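Local coordinates for uncharacterized protein lp_2219 (Lactobacillus plantarum, PDB 3HFQ) that is of unknown function but folds as a seven-bladed beta-propeller of the lactonase family, so a lactone-hydrolysing role is possible but unproven, at residues L207-A212 with K230-D235; N240-I245 with L254-R259; L264-V269 with T276-I281; S282-F287 with N309-A314. The protein carries 1 engineered substitution. All coordinates share one frame; numbering follows the deposited sequence.

In the fold
The four contacts lie within three consecutive blades of a seven-bladed beta-propeller. Interactions 2 and 3 are successive hairpins of one blade, joined through strands 253-259 and 263-269. Interaction 2, nearer the centre of the chain, is wholly buried and carries an arginine bound to phosphate, whereas interaction 3 forms the outer edge of that blade, with mostly apolar packing and a bridging water. Interactions 1 and 4, smaller and partly buried, sit at loops leaving an outermost strand for the next blade. Interaction 1 rests on a backbone N-H to a carbonyl with a weak hydroxyl bond beside it, interaction 4 on two hydroxyls that donate to loop carbonyls. Interaction 1 touches interaction 2; interaction 4 adjoins interaction 3 at Tyr-313.

Interaction 1 (L207-A212 with K230-D235)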
# COMPACT_ATOMS: atom_id res chain seq x y z
N LEU A 207 -6.48 10.47 -7.81
CA LEU A 207 -7.48 11.20 -8.58
C LEU A 207 -7.02 11.86 -9.88
O LEU A 207 -7.82 12.03 -10.80
CB LEU A 207 -8.14 12.24 -7.67
CG LEU A 207 -8.63 11.70 -6.32
CD1 LEU A 207 -9.19 12.83 -5.47
CD2 LEU A 207 -9.70 10.63 -6.55
N SER A 208 -5.75 12.23 -9.96
CA SER A 208 -5.23 12.89 -11.15
C SER A 208 -4.39 11.96 -12.03
O SER A 208 -3.89 12.37 -13.08
CB SER A 208 -4.38 14.09 -10.74
OG SER A 208 -3.31 13.68 -9.91
N SER A 209 -4.24 10.71 -11.60
CA SER A 209 -3.44 9.74 -12.35
C SER A 209 -2.06 10.32 -12.66
O SER A 209 -1.64 10.38 -13.81
CB SER A 209 -4.14 9.36 -13.66
OG SER A 209 -5.33 8.63 -13.39
N GLN A 210 -1.36 10.74 -11.61
CA GLN A 210 -0.04 11.33 -11.74
C GLN A 210 0.90 10.84 -10.65
O GLN A 210 0.47 10.27 -9.65
CB GLN A 210 -0.12 12.86 -11.62
CG GLN A 210 -0.92 13.56 -12.69
CD GLN A 210 -1.02 15.05 -12.45
OE1 GLN A 210 -1.49 15.49 -11.40
NE2 GLN A 210 -0.56 15.84 -13.41
N ILE A 211 2.19 11.07 -10.85
CA ILE A 211 3.18 10.73 -9.84
C ILE A 211 4.02 11.98 -9.64
O ILE A 211 4.47 12.60 -10.60
CB ILE A 211 4.13 9.58 -10.26
CG1 ILE A 211 3.36 8.26 -10.34
CG2 ILE A 211 5.26 9.45 -9.22
CD1 ILE A 211 4.22 7.07 -10.75
N ALA A 212 4.22 12.36 -8.38
CA ALA A 212 5.03 13.53 -8.07
C ALA A 212 6.36 13.05 -7.50
O ALA A 212 6.38 12.19 -6.62
CB ALA A 212 4.31 14.40 -7.05
N LYS A 230 2.46 11.77 -15.85
CA LYS A 230 1.16 11.10 -15.92
C LYS A 230 1.38 9.59 -15.87
O LYS A 230 2.42 9.09 -16.29
CB LYS A 230 0.41 11.48 -17.20
CG LYS A 230 0.10 12.97 -17.30
CD LYS A 230 -0.73 13.32 -18.54
CE LYS A 230 -2.20 12.96 -18.38
NZ LYS A 230 -3.02 13.45 -19.52
N THR A 231 0.39 8.86 -15.34
CA THR A 231 0.52 7.41 -15.23
C THR A 231 -0.26 6.67 -16.32
O THR A 231 -0.24 5.44 -16.37
CB THR A 231 0.05 6.91 -13.85
OG1 THR A 231 -1.36 7.12 -13.71
CG2 THR A 231 0.77 7.67 -12.74
N ILE A 232 -0.94 7.43 -17.18
CA ILE A 232 -1.73 6.86 -18.28
C ILE A 232 -1.60 7.75 -19.52
O ILE A 232 -1.10 8.87 -19.43
CB ILE A 232 -3.23 6.75 -17.91
CG1 ILE A 232 -3.75 8.12 -17.47
CG2 ILE A 232 -3.43 5.70 -16.84
CD1 ILE A 232 -5.26 8.16 -17.26
N PRO A 233 -2.05 7.25 -20.68
CA PRO A 233 -1.96 8.04 -21.92
C PRO A 233 -2.64 9.39 -21.78
O PRO A 233 -3.63 9.53 -21.06
CB PRO A 233 -2.66 7.14 -22.94
CG PRO A 233 -2.30 5.77 -22.47
CD PRO A 233 -2.54 5.89 -20.97
N ALA A 234 -2.10 10.38 -22.47
CA ALA A 234 -2.65 11.73 -22.41
C ALA A 234 -4.08 11.81 -22.94
O ALA A 234 -4.85 12.67 -22.51
CB ALA A 234 -1.75 12.68 -23.19
N ASP A 235 -4.44 10.92 -23.85
CA ASP A 235 -5.78 10.94 -24.42
C ASP A 235 -6.80 10.02 -23.75
O ASP A 235 -7.97 10.00 -24.15
CB ASP A 235 -5.73 10.63 -25.92
CG ASP A 235 -4.99 9.35 -26.23
OD1 ASP A 235 -4.77 8.54 -25.30
OD2 ASP A 235 -4.63 9.14 -27.41
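Ser-209 and Thr-231 make a small, partly buried backbone contact between the start of strand 210-217 and the loop that leaves strand 222-230, the outermost strand of this blade. Ser-209 O is the focus. It accepts Thr-231 N at 3.0 Å in a bond of 158° at the hydrogen, with the donor standing well above the carbonyl plane, and Thr-231 OG1 adds a weak second bond at 3.3 Å. Next to this, Gln-210 pairs with Lys-230 as an antiparallel, non-hydrogen-bonded pair. Ser-209 and Gln-210 both face Gly-205, which makes a G1 beta bulge at the point where the hairpin turns into the third strand of a propeller blade; Ser-209 takes the left-handed backbone conformation there. Beside the bonds, Thr-231 CG2 packs on Ile-211 CG1 at 3.6 Å, the two side chains crossing at about a right angle. Separately, chi1 of Ile-232 (54°) sets its CG1 on the Ser-209 side, and Ile-232 CD1 approaches Ser-209 CB to 4.0 Å. The hydroxyls look toward the following blade: Ser-209 OG and Thr-231 OG1 are probably hydrogen-bonded to the side-chain amides of Asn-240 and Asn-258, respectively.

Interaction 2 (N240-I245 with L254-R259); sequences NGAAAI and LYVSNR. With PO4 (phosphate ion), chain C.
Arg-259 lays one face of its guanidinium over the methyl of Ala-243, with CB 3.4 Å above the plane and displaced toward the rim. The bend at chi3 (-69°) turns NE toward Gly-241 O. Arg-259 NE donates to Gly-241 O at 3.2 Å, nearly straight at 171° and with the oxygen in the guanidinium plane. The same oxygen receives Arg-259 N from the opposite face of the carbonyl, so main chain and side chain of one residue grip it together. Arg-259 NH2 reaches Ala-242 O at 3.1 Å, tilted from the guanidinium plane. Further along this antiparallel hairpin, which forms the two inner strands of a propeller blade, the register slips by one residue between Ala-242 and Ile-245. At this beta bulge Ala-243 N bonds to Ser-257 O, while Ala-244 N turns to Ser-257 OG at 3.1 Å. That hydroxyl lies between the backbone N and the carbonyl carbon, and is also hydrogen-bonded to Pro-288 O. Beyond the bulge the contact is apolar: Ile-245 CG1 meets Leu-254 CD1 at 3.8 Å. At the edge of the guanidinium, near its plane, Arg-259 NH1 donates to phosphate O2 at 2.7 Å, and Arg-259 NH2 donates to the same O2. His-144 and Arg-190 are also hydrogen-bonded to the ion, and Glu-206 forms a salt bridge with Arg-259 NH2. The phosphate probably came from the crystallisation liquor, but an arginine fixed by two carbonyls beside Arg-190 is consistent with a pocket suited to anionic groups.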
# COMPACT_ATOMS: atom_id res chain seq x y z
N ASN A 240 -10.01 6.71 -14.14
CA ASN A 240 -8.77 6.06 -13.77
C ASN A 240 -8.33 6.57 -12.42
O ASN A 240 -8.33 7.78 -12.16
CB ASN A 240 -7.64 6.31 -14.77
CG ASN A 240 -6.43 5.43 -14.49
OD1 ASN A 240 -6.44 4.24 -14.82
ND2 ASN A 240 -5.41 5.99 -13.86
N GLY A 241 -7.96 5.64 -11.55
CA GLY A 241 -7.48 5.99 -10.24
C GLY A 241 -6.20 5.23 -9.98
O GLY A 241 -6.21 4.01 -9.90
N ALA A 242 -5.08 5.94 -9.88
CA ALA A 242 -3.81 5.28 -9.60
C ALA A 242 -3.94 4.69 -8.20
O ALA A 242 -4.71 5.21 -7.38
CB ALA A 242 -2.66 6.28 -9.67
N ALA A 243 -3.22 3.61 -7.90
CA ALA A 243 -3.35 2.99 -6.59
C ALA A 243 -2.04 2.72 -5.85
O ALA A 243 -1.59 3.54 -5.05
CB ALA A 243 -4.15 1.69 -6.71
N ALA A 244 -1.44 1.57 -6.12
CA ALA A 244 -0.20 1.18 -5.46
C ALA A 244 1.03 1.69 -6.19
O ALA A 244 0.99 1.90 -7.41
CB ALA A 244 -0.13 -0.34 -5.33
N ILE A 245 2.11 1.89 -5.45
CA ILE A 245 3.36 2.37 -6.04
C ILE A 245 4.52 1.64 -5.37
O ILE A 245 4.59 1.54 -4.15
CB ILE A 245 3.48 3.91 -5.89
CG1 ILE A 245 4.74 4.41 -6.61
CG2 ILE A 245 3.49 4.30 -4.42
CD1 ILE A 245 4.74 5.93 -6.82
N LEU A 254 10.45 2.41 -11.02
CA LEU A 254 9.24 2.73 -10.26
C LEU A 254 8.04 2.10 -10.96
O LEU A 254 7.94 2.11 -12.19
CB LEU A 254 9.06 4.25 -10.18
CG LEU A 254 7.94 4.80 -9.29
CD1 LEU A 254 8.32 4.60 -7.82
CD2 LEU A 254 7.75 6.28 -9.57
N TYR A 255 7.12 1.55 -10.17
CA TYR A 255 5.93 0.92 -10.72
C TYR A 255 4.67 1.48 -10.06
O TYR A 255 4.67 1.79 -8.87
CB TYR A 255 5.99 -0.61 -10.50
CG TYR A 255 7.22 -1.27 -11.08
CD1 TYR A 255 8.47 -1.14 -10.47
CD2 TYR A 255 7.15 -1.99 -12.27
CE1 TYR A 255 9.62 -1.70 -11.04
CE2 TYR A 255 8.29 -2.56 -12.85
CZ TYR A 255 9.52 -2.40 -12.23
OH TYR A 255 10.66 -2.91 -12.82
N VAL A 256 3.60 1.63 -10.84
CA VAL A 256 2.34 2.12 -10.30
C VAL A 256 1.18 1.40 -10.99
O VAL A 256 1.26 1.08 -12.17
CB VAL A 256 2.19 3.66 -10.49
CG1 VAL A 256 2.12 4.02 -11.96
CG2 VAL A 256 0.96 4.16 -9.75
N SER A 257 0.11 1.11 -10.24
CA SER A 257 -1.04 0.44 -10.83
C SER A 257 -2.15 1.43 -11.14
O SER A 257 -2.35 2.41 -10.41
CB SER A 257 -1.55 -0.67 -9.89
OG SER A 257 -1.99 -0.15 -8.65
N ASN A 258 -2.86 1.18 -12.23
CA ASN A 258 -3.95 2.04 -12.68
C ASN A 258 -5.29 1.30 -12.68
O ASN A 258 -5.43 0.28 -13.36
CB ASN A 258 -3.67 2.55 -14.10
CG ASN A 258 -2.48 3.49 -14.16
OD1 ASN A 258 -1.45 3.18 -14.78
ND2 ASN A 258 -2.60 4.64 -13.52
N ARG A 259 -6.25 1.81 -11.93
CA ARG A 259 -7.59 1.21 -11.87
C ARG A 259 -8.47 1.93 -12.88
O ARG A 259 -8.83 3.10 -12.69
CB ARG A 259 -8.18 1.35 -10.48
CG ARG A 259 -7.49 0.51 -9.42
CD ARG A 259 -7.99 0.89 -8.05
NE ARG A 259 -7.55 2.23 -7.67
CZ ARG A 259 -7.78 2.80 -6.49
NH1 ARG A 259 -8.47 2.13 -5.57
NH2 ARG A 259 -7.31 4.01 -6.22
P PO4 C . -9.36 4.32 -2.67
O1 PO4 C . -10.66 4.06 -3.52
O2 PO4 C . -8.13 3.64 -3.38
O3 PO4 C . -9.11 5.87 -2.53
O4 PO4 C . -9.53 3.68 -1.23

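Interaction 3 (L264-V269 with T276-I281)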
# COMPACT_ATOMS: atom_id res chain seq x y z
N LEU A 264 -0.03 -1.64 -15.26
CA LEU A 264 1.04 -1.33 -14.34
C LEU A 264 1.89 -0.47 -15.26
O LEU A 264 2.18 -0.87 -16.39
CB LEU A 264 1.83 -2.57 -13.92
CG LEU A 264 1.19 -3.59 -12.98
CD1 LEU A 264 2.28 -4.51 -12.44
CD2 LEU A 264 0.47 -2.89 -11.84
N ALA A 265 2.23 0.73 -14.82
CA ALA A 265 3.07 1.62 -15.62
C ALA A 265 4.46 1.55 -15.01
O ALA A 265 4.61 1.67 -13.80
CB ALA A 265 2.53 3.04 -15.59
N VAL A 266 5.46 1.36 -15.85
CA VAL A 266 6.84 1.26 -15.39
C VAL A 266 7.63 2.50 -15.76
O VAL A 266 7.60 2.95 -16.92
CB VAL A 266 7.53 0.03 -16.02
CG1 VAL A 266 8.89 -0.18 -15.38
CG2 VAL A 266 6.65 -1.20 -15.86
N PHE A 267 8.35 3.04 -14.78
CA PHE A 267 9.16 4.24 -14.99
C PHE A 267 10.61 3.99 -14.62
O PHE A 267 10.90 3.31 -13.64
CB PHE A 267 8.67 5.41 -14.14
CG PHE A 267 7.28 5.87 -14.46
CD1 PHE A 267 6.17 5.19 -13.99
CD2 PHE A 267 7.09 7.02 -15.23
CE1 PHE A 267 4.88 5.64 -14.26
CE2 PHE A 267 5.81 7.48 -15.52
CZ PHE A 267 4.70 6.79 -15.03
N ALA A 268 11.52 4.55 -15.41
CA ALA A 268 12.94 4.44 -15.12
C ALA A 268 13.25 5.68 -14.28
O ALA A 268 12.85 6.79 -14.64
CB ALA A 268 13.74 4.47 -16.41
N VAL A 269 13.93 5.48 -13.15
CA VAL A 269 14.29 6.60 -12.28
C VAL A 269 15.70 7.03 -12.66
O VAL A 269 16.62 6.22 -12.63
CB VAL A 269 14.30 6.19 -10.79
CG1 VAL A 269 14.62 7.41 -9.94
CG2 VAL A 269 12.96 5.60 -10.39
N THR A 276 10.83 8.47 -16.23
CA THR A 276 10.60 8.27 -17.65
C THR A 276 9.76 7.01 -17.84
O THR A 276 10.18 5.92 -17.46
CB THR A 276 11.93 8.08 -18.42
OG1 THR A 276 12.70 9.28 -18.35
CG2 THR A 276 11.66 7.73 -19.88
N LEU A 277 8.58 7.17 -18.44
CA LEU A 277 7.69 6.03 -18.68
C LEU A 277 8.31 5.11 -19.73
O LEU A 277 8.62 5.55 -20.83
CB LEU A 277 6.33 6.51 -19.18
CG LEU A 277 5.29 5.43 -19.46
CD1 LEU A 277 4.84 4.81 -18.14
CD2 LEU A 277 4.10 6.02 -20.19
N ILE A 278 8.49 3.84 -19.39
CA ILE A 278 9.07 2.91 -20.35
C ILE A 278 8.16 1.74 -20.70
O ILE A 278 8.44 1.00 -21.64
CB ILE A 278 10.43 2.35 -19.84
CG1 ILE A 278 10.23 1.55 -18.55
CG2 ILE A 278 11.41 3.49 -19.61
CD1 ILE A 278 11.44 0.73 -18.15
N GLN A 279 7.06 1.57 -19.97
CA GLN A 279 6.13 0.48 -20.26
C GLN A 279 4.76 0.60 -19.58
O GLN A 279 4.64 1.10 -18.47
CB GLN A 279 6.76 -0.87 -19.88
CG GLN A 279 5.81 -2.07 -20.06
CD GLN A 279 6.44 -3.41 -19.70
OE1 GLN A 279 7.21 -3.51 -18.74
NE2 GLN A 279 6.10 -4.45 -20.46
N GLN A 280 3.74 0.14 -20.30
CA GLN A 280 2.36 0.10 -19.83
C GLN A 280 1.94 -1.33 -20.14
O GLN A 280 1.90 -1.72 -21.31
CB GLN A 280 1.47 1.08 -20.61
CG GLN A 280 1.61 2.55 -20.24
CD GLN A 280 0.84 2.93 -18.99
OE1 GLN A 280 0.76 4.12 -18.64
NE2 GLN A 280 0.26 1.94 -18.31
N ILE A 281 1.63 -2.12 -19.11
CA ILE A 281 1.24 -3.51 -19.34
C ILE A 281 -0.05 -3.87 -18.60
O ILE A 281 -0.20 -3.58 -17.41
CB ILE A 281 2.38 -4.48 -18.93
CG1 ILE A 281 2.00 -5.92 -19.26
CG2 ILE A 281 2.70 -4.31 -17.44
CD1 ILE A 281 3.16 -6.89 -19.20
O HOH W 1 13.76 9.32 -15.78
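Val-266 is the pivot of the backbone bonding between strands 264-269 and 276-281. Its N donates to Gln-279 O at 2.8 Å, while its O accepts Ile-278 N at 2.8 Å, almost straight at 175°, and Gln-279 N only weakly. Ile-278 and Gln-279 thus both face Val-266, a classic beta bulge that shifts the register by one residue. Regular antiparallel pairs lie on either side of it, Leu-264 with Ile-281 and Ala-268 with Thr-276. A water extends the polar contact at the Thr-276 end, donating to Ala-268 O and hydrogen-bonded to Thr-276 OG1. The apolar contacts divide between the two faces of the sheet. On the face of Ala-265 and Phe-267, Leu-277 CD1 sits over the Phe-267 ring, 3.9 Å from its centroid and 19° off the normal, a CH-pi contact. CG anti to the backbone N (chi1 -179°) starts the leucine chain on this path. CD1 also touches Ala-265 CB, and Gln-280, bent at chi2, sets CD 3.8 Å from the same methyl. On the face of Val-266, the CG1 atoms of Val-266 and Ile-278 meet at 3.9 Å, and Gln-279 runs beside the valine, pointing the same way; its amide oxygen is hydrogen-bonded to Leu-322 N. Ile-281 CG2 reaches Leu-264 CB at 4.0 Å. The hairpin supplies the two outer strands of its blade: strand 253-259 pairs with the inner side of 263-269, and Tyr-313 of the next blade packs on Leu-264 and Ile-281.

Interaction 4 (S282-F287 with N309-A314)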
# COMPACT_ATOMS: atom_id res chain seq x y z
N SER A 282 -0.98 -4.48 -19.32
CA SER A 282 -2.26 -4.86 -18.75
C SER A 282 -2.10 -5.77 -17.54
O SER A 282 -1.19 -6.60 -17.49
CB SER A 282 -3.12 -5.57 -19.80
OG SER A 282 -4.32 -6.07 -19.23
N THR A 283 -2.99 -5.62 -16.56
CA THR A 283 -2.97 -6.46 -15.37
C THR A 283 -3.85 -7.70 -15.58
O THR A 283 -4.01 -8.52 -14.68
CB THR A 283 -3.46 -5.68 -14.13
OG1 THR A 283 -4.79 -5.19 -14.34
CG2 THR A 283 -2.52 -4.51 -13.85
N GLU A 284 -4.41 -7.83 -16.78
CA GLU A 284 -5.27 -8.96 -17.14
C GLU A 284 -6.47 -9.12 -16.21
O GLU A 284 -6.86 -10.24 -15.85
CB GLU A 284 -4.46 -10.26 -17.14
CG GLU A 284 -3.27 -10.28 -18.10
CD GLU A 284 -3.65 -9.96 -19.54
OE1 GLU A 284 -4.79 -10.28 -19.95
OE2 GLU A 284 -2.81 -9.41 -20.27
N GLY A 285 -7.06 -7.99 -15.83
CA GLY A 285 -8.21 -8.01 -14.94
C GLY A 285 -8.69 -6.59 -14.74
O GLY A 285 -8.12 -5.66 -15.31
N ASP A 286 -9.71 -6.42 -13.90
CA ASP A 286 -10.25 -5.09 -13.66
C ASP A 286 -9.93 -4.58 -12.25
O ASP A 286 -10.09 -5.30 -11.26
CB ASP A 286 -11.77 -5.10 -13.89
CG ASP A 286 -12.39 -3.70 -13.87
OD1 ASP A 286 -11.82 -2.77 -14.49
OD2 ASP A 286 -13.46 -3.53 -13.24
N PHE A 287 -9.47 -3.33 -12.19
CA PHE A 287 -9.13 -2.66 -10.94
C PHE A 287 -7.99 -3.22 -10.10
O PHE A 287 -8.21 -3.78 -9.02
CB PHE A 287 -10.38 -2.49 -10.08
CG PHE A 287 -11.10 -1.18 -10.30
CD1 PHE A 287 -11.42 -0.76 -11.58
CD2 PHE A 287 -11.42 -0.36 -9.22
CE1 PHE A 287 -12.06 0.46 -11.80
CE2 PHE A 287 -12.06 0.86 -9.42
CZ PHE A 287 -12.38 1.27 -10.71
N ASN A 309 -9.05 -12.04 -9.84
CA ASN A 309 -7.90 -12.78 -10.36
C ASN A 309 -6.57 -12.09 -10.12
O ASN A 309 -6.50 -10.87 -10.02
CB ASN A 309 -8.07 -13.09 -11.85
CG ASN A 309 -8.61 -11.91 -12.65
OD1 ASN A 309 -8.68 -10.78 -12.17
ND2 ASN A 309 -9.00 -12.18 -13.90
N ALA A 310 -5.52 -12.90 -10.02
CA ALA A 310 -4.18 -12.39 -9.81
C ALA A 310 -3.39 -12.71 -11.07
O ALA A 310 -3.72 -13.65 -11.79
CB ALA A 310 -3.55 -13.07 -8.59
N THR A 311 -2.35 -11.92 -11.32
CA THR A 311 -1.53 -12.11 -12.51
C THR A 311 -0.06 -12.12 -12.13
O THR A 311 0.38 -11.34 -11.29
CB THR A 311 -1.78 -10.97 -13.52
OG1 THR A 311 -3.17 -10.92 -13.84
CG2 THR A 311 -0.98 -11.20 -14.80
N LEU A 312 0.70 -13.02 -12.76
CA LEU A 312 2.13 -13.15 -12.50
C LEU A 312 2.94 -12.68 -13.70
O LEU A 312 2.65 -13.07 -14.83
CB LEU A 312 2.49 -14.61 -12.20
CG LEU A 312 3.99 -14.90 -12.05
CD1 LEU A 312 4.51 -14.25 -10.78
CD2 LEU A 312 4.23 -16.40 -12.01
N TYR A 313 3.94 -11.85 -13.44
CA TYR A 313 4.83 -11.34 -14.48
C TYR A 313 6.26 -11.71 -14.17
O TYR A 313 6.62 -11.90 -13.01
CB TYR A 313 4.83 -9.81 -14.57
CG TYR A 313 3.52 -9.14 -14.77
CD1 TYR A 313 2.80 -8.64 -13.69
CD2 TYR A 313 3.02 -8.92 -16.06
CE1 TYR A 313 1.62 -7.94 -13.88
CE2 TYR A 313 1.84 -8.22 -16.26
CZ TYR A 313 1.15 -7.73 -15.16
OH TYR A 313 -0.01 -7.01 -15.35
N ALA A 314 7.06 -11.80 -15.22
CA ALA A 314 8.48 -12.04 -15.06
C ALA A 314 8.99 -10.60 -15.17
O ALA A 314 8.42 -9.80 -15.90
CB ALA A 314 9.02 -12.88 -16.21
O HOH W 2 -5.59 -12.26 -14.18
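Tyr-313 and Thr-311 hold the backbone of the loop 282-287 at the tight side of this contact. Tyr-313 OH donates to Ser-282 O over 2.5 Å, a very short hydrogen bond whose exact length deserves caution, with the carbonyl oxygen at the ring edge and in its plane. Thr-311 OG1 donates to the next carbonyl, Thr-283 O, at 2.7 Å, from above the carbonyl plane. OG1 lies anti to its own carbonyl carbon (chi1 -56°), and CG2 of the same threonine rests over a face of the Tyr-313 ring. Two hydroxyls from alternate residues of strand 309-315 thus secure consecutive loop carbonyls. The loop is shaped from within by an ST turn, in which Ser-282 OG accepts Glu-284 N at 3.0 Å, and Glu-284 adopts a left-handed backbone conformation. The other side is looser. A water donates to both Glu-284 O and Thr-311 OG1, at 2.9 and 2.8 Å, bridging loop and strand. Glu-284 CB touches Thr-311 OG1 at 3.6 Å; the side chain then bends at chi2 and leads its carboxylate away. Gly-285 CA stands 3.9 Å from Asn-309 OD1, an oxygen bonded to Thr-307, while Asn-309 ND2 is turned to Asp-328. The loop is the crossover from strand 275-282, outermost in its blade, to strand 290-293, innermost in the next; strand 309-315 belongs to that next blade, between strands 299-304 and 322-330.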